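Local coordinates for BIFUNCTIONAL PROTEIN Proline utilization A (PutA) (Corynebacterium freiburgense, PDB 5UX5), which catalyses the two-step oxidation of proline to glutamate, carrying a flavin-dependent proline dehydrogenase and an NAD-dependent aldehyde dehydrogenase on one chain, at residues Asp327-Arg332 against Trp452-Asp457; Gly850-Asp855 against Tyr872-Ile877; Leu977-Asp982 against Arg1017-Ala1022. One frame throughout, in Å; residues are numbered along the deposited sequence.

Overall arrangement
The three contacts follow one another along the chain and do not touch. Interaction 1 belongs to the FAD-binding proline dehydrogenase barrel, where it ties a barrel helix to the loop that follows helix 438-450; the side chain of N329 lies about 10 Å from the flavin cofactor. Interaction 2 joins two parallel strands of the aldehyde dehydrogenase part, with its centre about 40 Å from that of interaction 1. Interaction 3 pairs parallel strands in the C-terminal part, its centre about 41 Å from that of interaction 2. Interactions 1 and 3 sit on opposite sides of the molecule's centre, centres about 72 Å apart. Strand 1056-1064 pairs with strands from both interaction 2 and interaction 3.

Interaction 1 of 3, residues Asp327-Arg332 against Trp452-Asp457; sequences DANFLR and WKVAED
R332 carries this contact by pushing its guanidinium into the backbone of loop 452-457. R332 NH2 donates to A455 O over 2.9 Å in a fairly straight bond (157° at the hydrogen). The oxygen lies near the guanidinium plane, whereas NH2 stands above the plane of the A455 carbonyl. V454 lays one methyl, CG2, over the centre of a guanidinium face, 3.5 Å from R332 NH2. The other, V454 CG1, reaches back to A328 CB at 3.6 Å, so the two branches divide between the arginine head and the helix surface one turn earlier. Closer to the backbone, CG of R332 meets CZ3 of W452 at 3.6 Å, the chain crossing the indole obliquely.

Two torsions put the head there: CG is anti to the backbone N (chi1 178°), and the otherwise extended chain bends at chi3 (55°). N329, three residues back on the helix, holds it in place. N329 OD1 receives R332 NE at 3.0 Å, within the amide plane, and also R332 NH2 at 2.6 Å, from above that plane, a side-on grip by two nitrogens on one oxygen that fixes the rotation of the guanidinium. ND2 of N329 donates to A266 O, which sets which way round the amide stands. Farther out, Y320 OH shares A455 O with the arginine, and F272 forms a cation-pi contact with R332.

Helix 323-337 belongs to the proline dehydrogenase barrel, so the arginine pins a downstream loop to the outer layer of that domain. The nearest carboxylate across the contact, E456 OE2, is 4.4 Å from R332 NH1 and well out of the guanidinium plane. Within these segments the buried cation is bonded to neutral carbonyl oxygens, and the E456 carboxylate could only ease its charge from a distance.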
loop_
_atom_site.group_PDB
_atom_site.type_symbol
_atom_site.label_atom_id
_atom_site.label_comp_id
_atom_site.label_asym_id
_atom_site.label_seq_id
_atom_site.Cartn_x
_atom_site.Cartn_y
_atom_site.Cartn_z
ATOM N N ASP A 327 24.120 -4.609 18.478
ATOM C CA ASP A 327 25.229 -4.288 19.363
ATOM C C ASP A 327 26.553 -4.748 18.767
ATOM O O ASP A 327 27.565 -4.048 18.875
ATOM C CB ASP A 327 24.999 -4.936 20.725
ATOM C CG ASP A 327 23.955 -4.215 21.536
ATOM O OD1 ASP A 327 23.719 -3.007 21.295
ATOM O OD2 ASP A 327 23.419 -4.838 22.465
ATOM N N ALA A 328 26.544 -5.905 18.093
ATOM C CA ALA A 328 27.751 -6.454 17.486
ATOM C C ALA A 328 28.235 -5.588 16.337
ATOM O O ALA A 328 29.429 -5.275 16.242
ATOM C CB ALA A 328 27.494 -7.881 17.004
ATOM N N ASN A 329 27.331 -5.240 15.421
ATOM C CA ASN A 329 27.713 -4.433 14.271
ATOM C C ASN A 329 28.130 -3.031 14.695
ATOM O O ASN A 329 28.985 -2.415 14.052
ATOM C CB ASN A 329 26.553 -4.379 13.272
ATOM C CG ASN A 329 26.975 -3.845 11.912
ATOM O OD1 ASN A 329 28.044 -4.185 11.412
ATOM N ND2 ASN A 329 26.129 -3.028 11.301
ATOM N N PHE A 330 27.518 -2.497 15.752
ATOM C CA PHE A 330 27.956 -1.217 16.286
ATOM C C PHE A 330 29.426 -1.297 16.686
ATOM O O PHE A 330 30.212 -0.394 16.389
ATOM C CB PHE A 330 27.066 -0.834 17.468
ATOM C CG PHE A 330 27.071 0.626 17.816
ATOM C CD1 PHE A 330 26.260 1.517 17.140
ATOM C CD2 PHE A 330 27.881 1.113 18.840
ATOM C CE1 PHE A 330 26.256 2.870 17.491
ATOM C CE2 PHE A 330 27.878 2.451 19.185
ATOM C CZ PHE A 330 27.061 3.322 18.520
ATOM N N LEU A 331 29.827 -2.400 17.320
ATOM C CA LEU A 331 31.233 -2.570 17.665
ATOM C C LEU A 331 32.086 -2.825 16.431
ATOM O O LEU A 331 33.236 -2.382 16.376
ATOM C CB LEU A 331 31.397 -3.700 18.673
ATOM C CG LEU A 331 30.747 -3.529 20.046
ATOM C CD1 LEU A 331 30.698 -4.865 20.732
ATOM C CD2 LEU A 331 31.579 -2.636 20.892
ATOM N N ARG A 332 31.563 -3.554 15.436
ATOM C CA ARG A 332 32.361 -3.789 14.230
ATOM C C ARG A 332 32.633 -2.490 13.482
ATOM O O ARG A 332 33.760 -2.249 13.030
ATOM C CB ARG A 332 31.692 -4.796 13.299
ATOM C CG ARG A 332 32.479 -5.025 12.003
ATOM C CD ARG A 332 31.885 -6.131 11.117
ATOM N NE ARG A 332 30.474 -5.870 10.827
ATOM C CZ ARG A 332 29.698 -6.593 10.015
ATOM N NH1 ARG A 332 30.172 -7.649 9.386
ATOM N NH2 ARG A 332 28.427 -6.258 9.842
ATOM N N TRP A 452 32.680 -9.614 14.261
ATOM C CA TRP A 452 33.088 -9.870 12.880
ATOM C C TRP A 452 32.230 -10.912 12.180
ATOM O O TRP A 452 32.370 -11.103 10.970
ATOM C CB TRP A 452 34.550 -10.331 12.836
ATOM C CG TRP A 452 35.499 -9.428 13.583
ATOM C CD1 TRP A 452 36.208 -9.731 14.713
ATOM C CD2 TRP A 452 35.843 -8.076 13.248
ATOM N NE1 TRP A 452 36.960 -8.654 15.104
ATOM C CE2 TRP A 452 36.753 -7.625 14.221
ATOM C CE3 TRP A 452 35.469 -7.206 12.223
ATOM C CZ2 TRP A 452 37.291 -6.339 14.194
ATOM C CZ3 TRP A 452 36.000 -5.948 12.201
ATOM C CH2 TRP A 452 36.906 -5.521 13.177
ATOM N N LYS A 453 31.359 -11.589 12.915
ATOM C CA LYS A 453 30.610 -12.719 12.398
ATOM C C LYS A 453 29.207 -12.353 11.923
ATOM O O LYS A 453 28.629 -13.095 11.128
ATOM C CB LYS A 453 30.558 -13.804 13.479
ATOM C CG LYS A 453 31.961 -14.089 14.081
ATOM C CD LYS A 453 31.978 -15.190 15.137
ATOM C CE LYS A 453 33.294 -15.924 15.108
ATOM N NZ LYS A 453 33.139 -17.415 15.054
ATOM N N VAL A 454 28.671 -11.212 12.355
ATOM C CA VAL A 454 27.343 -10.778 11.934
ATOM C C VAL A 454 27.327 -10.495 10.437
ATOM O O VAL A 454 28.358 -10.245 9.805
ATOM C CB VAL A 454 26.916 -9.541 12.731
ATOM C CG1 VAL A 454 26.666 -9.936 14.184
ATOM C CG2 VAL A 454 27.961 -8.446 12.597
ATOM N N ALA A 455 26.137 -10.563 9.852
ATOM C CA ALA A 455 26.072 -10.458 8.408
ATOM C C ALA A 455 26.444 -9.055 7.965
ATOM O O ALA A 455 26.484 -8.116 8.756
ATOM C CB ALA A 455 24.683 -10.792 7.894
ATOM N N GLU A 456 26.726 -8.922 6.670
ATOM C CA GLU A 456 26.970 -7.614 6.093
ATOM C C GLU A 456 26.205 -7.354 4.810
ATOM O O GLU A 456 26.143 -6.196 4.393
ATOM C CB GLU A 456 28.469 -7.403 5.827
ATOM C CG GLU A 456 29.099 -8.248 4.731
ATOM C CD GLU A 456 30.568 -7.875 4.521
ATOM O OE1 GLU A 456 30.863 -7.022 3.639
ATOM O OE2 GLU A 456 31.424 -8.410 5.274
ATOM N N ASP A 457 25.615 -8.370 4.179
ATOM C CA ASP A 457 24.752 -8.130 3.029
ATOM C C ASP A 457 23.463 -7.451 3.465
ATOM O O ASP A 457 23.102 -7.450 4.642
ATOM C CB ASP A 457 24.412 -9.433 2.309
ATOM C CG ASP A 457 25.479 -9.858 1.351
ATOM O OD1 ASP A 457 26.384 -9.036 1.078
ATOM O OD2 ASP A 457 25.392 -10.997 0.846
#

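Interaction 2 of 3, residues Gly850-Asp855 against Tyr872-Ile877; sequences GIHSLD and YINRGI
A left-handed backbone at N874 (phi 55°, psi 44°), with CG anti to the carbonyl carbon (chi1 -63°), swings the side-chain amide across to the end of strand 845-852. There it takes both the backbone N-H and the backbone carbonyl of S853. N874 OD1 accepts from S853 N at 2.7 Å, on a lone pair, while N874 ND2 gives to S853 O at 2.9 Å, from above that carbonyl's plane. The amide thus carries on the ladder laid down by the backbone, in which I851 N donates to Y872 O at 3.2 Å and N874 N to I851 O at 2.8 Å, nearly along the C=O axis. These strands run parallel and, with helix 856-865 between them, form a beta-alpha-beta unit of the aldehyde dehydrogenase part. On the helix side I851 CG2 and I873 CG1 lie side by side, 4.0 Å apart, and both residues pack on W862. I877 CG2 lies 3.6 Å from G850 N, over the face on which G850 has no side chain of its own. The H852 ring receives N874 CA over its centre in a CH-pi contact of 3.6 Å to the centroid; its NE2 is bonded to D712. Beyond the strand, S853 OG accepts from D855 N at 3.1 Å in an ST turn and also bonds E858, whose backbone N is capped by D855 OD1.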
loop_
_atom_site.group_PDB
_atom_site.type_symbol
_atom_site.label_atom_id
_atom_site.label_comp_id
_atom_site.label_asym_id
_atom_site.label_seq_id
_atom_site.Cartn_x
_atom_site.Cartn_y
_atom_site.Cartn_z
ATOM N N GLY A 850 -13.450 4.376 3.403
ATOM C CA GLY A 850 -12.549 4.337 4.529
ATOM C C GLY A 850 -12.921 5.383 5.558
ATOM O O GLY A 850 -13.616 6.366 5.272
ATOM N N ILE A 851 -12.421 5.160 6.769
ATOM C CA ILE A 851 -12.514 6.150 7.831
ATOM C C ILE A 851 -11.132 6.327 8.440
ATOM O O ILE A 851 -10.318 5.398 8.509
ATOM C CB ILE A 851 -13.544 5.767 8.919
ATOM C CG1 ILE A 851 -13.715 6.890 9.930
ATOM C CG2 ILE A 851 -13.078 4.544 9.685
ATOM C CD1 ILE A 851 -14.792 6.623 10.965
ATOM N N HIS A 852 -10.852 7.546 8.843
ATOM C CA HIS A 852 -9.646 7.822 9.594
ATOM C C HIS A 852 -10.070 8.322 10.960
ATOM O O HIS A 852 -10.633 9.413 11.074
ATOM C CB HIS A 852 -8.770 8.827 8.860
ATOM C CG HIS A 852 -7.522 8.219 8.315
ATOM N ND1 HIS A 852 -6.349 8.157 9.045
ATOM C CD2 HIS A 852 -7.267 7.611 7.132
ATOM C CE1 HIS A 852 -5.418 7.554 8.323
ATOM N NE2 HIS A 852 -5.947 7.211 7.160
ATOM N N SER A 853 -9.800 7.524 11.988
ATOM C CA SER A 853 -10.116 7.917 13.352
ATOM C C SER A 853 -9.381 7.001 14.313
ATOM O O SER A 853 -9.342 5.788 14.106
ATOM C CB SER A 853 -11.613 7.857 13.618
ATOM O OG SER A 853 -11.849 8.044 14.999
ATOM N N LEU A 854 -8.761 7.578 15.338
ATOM C CA LEU A 854 -8.121 6.804 16.398
ATOM C C LEU A 854 -9.065 6.532 17.558
ATOM O O LEU A 854 -8.645 5.953 18.563
ATOM C CB LEU A 854 -6.864 7.529 16.887
ATOM C CG LEU A 854 -5.798 7.595 15.778
ATOM C CD1 LEU A 854 -4.427 8.074 16.259
ATOM C CD2 LEU A 854 -5.668 6.217 15.101
ATOM N N ASP A 855 -10.325 6.934 17.426
ATOM C CA ASP A 855 -11.339 6.707 18.435
ATOM C C ASP A 855 -12.029 5.388 18.124
ATOM O O ASP A 855 -12.567 5.219 17.025
ATOM C CB ASP A 855 -12.333 7.862 18.427
ATOM C CG ASP A 855 -13.388 7.728 19.504
ATOM O OD1 ASP A 855 -14.365 6.986 19.288
ATOM O OD2 ASP A 855 -13.236 8.381 20.563
ATOM N N TYR A 872 -11.909 0.149 4.773
ATOM C CA TYR A 872 -10.536 0.316 5.249
ATOM C C TYR A 872 -10.558 1.265 6.427
ATOM O O TYR A 872 -11.355 2.206 6.464
ATOM C CB TYR A 872 -9.586 0.867 4.171
ATOM C CG TYR A 872 -9.494 0.013 2.933
ATOM C CD1 TYR A 872 -10.415 0.165 1.922
ATOM C CD2 TYR A 872 -8.481 -0.939 2.762
ATOM C CE1 TYR A 872 -10.356 -0.594 0.793
ATOM C CE2 TYR A 872 -8.416 -1.712 1.601
ATOM C CZ TYR A 872 -9.380 -1.526 0.627
ATOM O OH TYR A 872 -9.399 -2.225 -0.560
ATOM N N ILE A 873 -9.696 1.018 7.399
ATOM C CA ILE A 873 -9.682 1.822 8.605
ATOM C C ILE A 873 -8.269 2.344 8.809
ATOM O O ILE A 873 -7.320 1.561 8.912
ATOM C CB ILE A 873 -10.203 1.011 9.800
ATOM C CG1 ILE A 873 -11.708 0.801 9.577
ATOM C CG2 ILE A 873 -9.929 1.715 11.104
ATOM C CD1 ILE A 873 -12.276 -0.448 10.159
ATOM N N ASN A 874 -8.127 3.666 8.805
ATOM C CA ASN A 874 -6.828 4.317 9.001
ATOM C C ASN A 874 -5.774 3.819 8.006
ATOM O O ASN A 874 -4.628 3.566 8.362
ATOM C CB ASN A 874 -6.353 4.150 10.446
ATOM C CG ASN A 874 -7.270 4.817 11.433
ATOM O OD1 ASN A 874 -7.812 5.890 11.160
ATOM N ND2 ASN A 874 -7.437 4.211 12.592
ATOM N N ARG A 875 -6.161 3.700 6.743
ATOM C CA ARG A 875 -5.214 3.458 5.666
ATOM C C ARG A 875 -5.887 3.853 4.362
ATOM O O ARG A 875 -7.053 4.241 4.352
ATOM C CB ARG A 875 -4.766 2.007 5.651
ATOM C CG ARG A 875 -5.930 1.054 5.771
ATOM C CD ARG A 875 -5.600 -0.226 5.070
ATOM N NE ARG A 875 -5.585 -0.024 3.631
ATOM C CZ ARG A 875 -5.094 -0.902 2.760
ATOM N NH1 ARG A 875 -4.566 -2.043 3.186
ATOM N NH2 ARG A 875 -5.129 -0.642 1.462
ATOM N N GLY A 876 -5.139 3.758 3.256
ATOM C CA GLY A 876 -5.702 4.042 1.951
ATOM C C GLY A 876 -6.777 3.041 1.556
ATOM O O GLY A 876 -6.860 1.927 2.084
ATOM N N ILE A 877 -7.649 3.466 0.632
ATOM C CA ILE A 877 -8.756 2.643 0.166
ATOM C C ILE A 877 -8.489 2.033 -1.210
ATOM O O ILE A 877 -9.391 1.418 -1.796
ATOM C CB ILE A 877 -10.090 3.410 0.173
ATOM C CG1 ILE A 877 -10.115 4.479 -0.897
ATOM C CG2 ILE A 877 -10.378 4.031 1.517
ATOM C CD1 ILE A 877 -11.410 5.215 -0.883
#

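Interaction 3 of 3, residues Leu977-Asp982 against Arg1017-Ala1022; sequences LYVVGD and RAIGDA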
loop_
_atom_site.group_PDB
_atom_site.type_symbol
_atom_site.label_atom_id
_atom_site.label_comp_id
_atom_site.label_asym_id
_atom_site.label_seq_id
_atom_site.Cartn_x
_atom_site.Cartn_y
_atom_site.Cartn_z
ATOM N N LEU A 977 -34.726 -9.784 -0.548
ATOM C CA LEU A 977 -34.674 -10.713 -1.669
ATOM C C LEU A 977 -36.054 -10.827 -2.314
ATOM O O LEU A 977 -37.059 -10.988 -1.621
ATOM C CB LEU A 977 -34.162 -12.093 -1.233
ATOM C CG LEU A 977 -34.033 -13.102 -2.381
ATOM C CD1 LEU A 977 -33.022 -12.616 -3.363
ATOM C CD2 LEU A 977 -33.612 -14.459 -1.895
ATOM N N TYR A 978 -36.105 -10.681 -3.630
ATOM C CA TYR A 978 -37.333 -10.837 -4.393
ATOM C C TYR A 978 -37.464 -12.270 -4.893
ATOM O O TYR A 978 -36.474 -12.898 -5.288
ATOM C CB TYR A 978 -37.366 -9.851 -5.568
ATOM C CG TYR A 978 -37.609 -8.426 -5.115
ATOM C CD1 TYR A 978 -38.906 -7.964 -4.900
ATOM C CD2 TYR A 978 -36.549 -7.539 -4.902
ATOM C CE1 TYR A 978 -39.151 -6.682 -4.475
ATOM C CE2 TYR A 978 -36.782 -6.220 -4.476
ATOM C CZ TYR A 978 -38.091 -5.797 -4.267
ATOM O OH TYR A 978 -38.362 -4.504 -3.852
ATOM N N VAL A 979 -38.690 -12.790 -4.867
ATOM C CA VAL A 979 -38.954 -14.185 -5.204
ATOM C C VAL A 979 -39.973 -14.232 -6.336
ATOM O O VAL A 979 -41.032 -13.602 -6.247
ATOM C CB VAL A 979 -39.455 -14.977 -3.981
ATOM C CG1 VAL A 979 -39.623 -16.448 -4.322
ATOM C CG2 VAL A 979 -38.522 -14.790 -2.812
ATOM N N VAL A 980 -39.660 -14.986 -7.386
ATOM C CA VAL A 980 -40.540 -15.128 -8.539
ATOM C C VAL A 980 -40.950 -16.584 -8.701
ATOM O O VAL A 980 -40.094 -17.479 -8.713
ATOM C CB VAL A 980 -39.869 -14.632 -9.822
ATOM C CG1 VAL A 980 -40.830 -14.818 -10.971
ATOM C CG2 VAL A 980 -39.543 -13.201 -9.671
ATOM N N GLY A 981 -42.252 -16.824 -8.792
ATOM C CA GLY A 981 -42.767 -18.165 -8.980
ATOM C C GLY A 981 -43.548 -18.620 -7.770
ATOM O O GLY A 981 -43.538 -17.991 -6.712
ATOM N N ASP A 982 -44.223 -19.756 -7.934
ATOM C CA ASP A 982 -45.058 -20.305 -6.864
ATOM C C ASP A 982 -44.681 -21.753 -6.618
ATOM O O ASP A 982 -44.817 -22.601 -7.509
ATOM C CB ASP A 982 -46.552 -20.170 -7.176
ATOM C CG ASP A 982 -47.013 -18.705 -7.195
ATOM O OD1 ASP A 982 -46.644 -17.914 -6.283
ATOM O OD2 ASP A 982 -47.736 -18.338 -8.145
ATOM N N ARG A 1017 -34.898 -14.202 -6.771
ATOM C CA ARG A 1017 -34.786 -15.660 -6.712
ATOM C C ARG A 1017 -35.965 -16.304 -7.436
ATOM O O ARG A 1017 -37.124 -15.954 -7.187
ATOM C CB ARG A 1017 -34.733 -16.156 -5.267
ATOM C CG ARG A 1017 -34.285 -17.605 -5.113
ATOM C CD ARG A 1017 -32.837 -17.759 -5.539
ATOM N NE ARG A 1017 -32.280 -19.093 -5.286
ATOM C CZ ARG A 1017 -32.236 -20.084 -6.174
ATOM N NH1 ARG A 1017 -32.727 -19.934 -7.396
ATOM N NH2 ARG A 1017 -31.695 -21.244 -5.833
ATOM N N ALA A 1018 -35.661 -17.250 -8.325
ATOM C CA ALA A 1018 -36.669 -17.978 -9.081
ATOM C C ALA A 1018 -37.013 -19.269 -8.355
ATOM O O ALA A 1018 -36.119 -20.054 -8.004
ATOM C CB ALA A 1018 -36.176 -18.309 -10.484
ATOM N N ILE A 1019 -38.306 -19.483 -8.114
ATOM C CA ILE A 1019 -38.764 -20.740 -7.546
ATOM C C ILE A 1019 -39.830 -21.339 -8.453
ATOM O O ILE A 1019 -40.593 -20.622 -9.109
ATOM C CB ILE A 1019 -39.288 -20.557 -6.101
ATOM C CG1 ILE A 1019 -40.593 -19.753 -6.058
ATOM C CG2 ILE A 1019 -38.230 -19.904 -5.227
ATOM C CD1 ILE A 1019 -41.239 -19.782 -4.708
ATOM N N GLY A 1020 -39.891 -22.668 -8.479
ATOM C CA GLY A 1020 -40.927 -23.356 -9.224
ATOM C C GLY A 1020 -40.436 -23.875 -10.564
ATOM O O GLY A 1020 -39.261 -23.757 -10.929
ATOM N N ASP A 1021 -41.377 -24.487 -11.288
ATOM C CA ASP A 1021 -41.131 -25.155 -12.566
ATOM C C ASP A 1021 -41.384 -24.267 -13.767
ATOM O O ASP A 1021 -41.070 -24.666 -14.895
ATOM C CB ASP A 1021 -41.986 -26.406 -12.669
ATOM C CG ASP A 1021 -41.727 -27.344 -11.540
ATOM O OD1 ASP A 1021 -40.548 -27.741 -11.370
ATOM O OD2 ASP A 1021 -42.681 -27.627 -10.783
ATOM N N ALA A 1022 -42.009 -23.129 -13.563
ATOM C CA ALA A 1022 -42.273 -22.252 -14.678
ATOM C C ALA A 1022 -41.011 -21.467 -15.055
ATOM O O ALA A 1022 -40.121 -21.253 -14.223
ATOM C CB ALA A 1022 -43.400 -21.303 -14.322
#
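Strands 965-980 and 1015-1018 run side by side in the same direction, with the touching parts only 10° apart, and R1017 straddles V979 in parallel register. R1017 N donates to Y978 O at 2.5 Å and R1017 O accepts from V980 N at 2.7 Å. The next rung, I1019 N to V980 O, spans 2.8 Å and is almost perfectly straight (178° at the hydrogen). In all three bonds the donor sits nearly along the C=O axis. With strand 1000-1003 paired to the other edge of strand 965-980 and helix 984-997 packed on one face, the layout is consistent with a Rossmann-like alpha/beta layer in the C-terminal part of the protein.

Side chains alternate across this sheet. V979 and R1017 share the face packed by helix 984-997: V979 touches F987 and L990, and the R1017 side chain also touches L990. R1017 runs alongside L977, whose CD2 meets R1017 CB at 3.9 Å. With CG anti to the backbone N and a bend at chi2, the arginine then carries its head away from the strand pair to a salt bridge with E1051 and to the carbonyls of I1040, G1042 and P1043. The charge is met by E1051, and the carbonyl oxygens take up further N-H groups. V980 and A1018 occupy the other face, where V980 packs on L1004.

Past the strand ends the two segments stay close. G981 CA makes a CH...O contact with I1019 O at 3.3 Å, and G1020 N is bonded to Q986 OE1. I1019 places CG1 between its backbone N and carbonyl carbon (chi1 69°), which turns the branch back over residues 979-981. I1019 CD1 touches V979 CG1 at 3.7 Å and comes to rest 3.5 Å from G981 O.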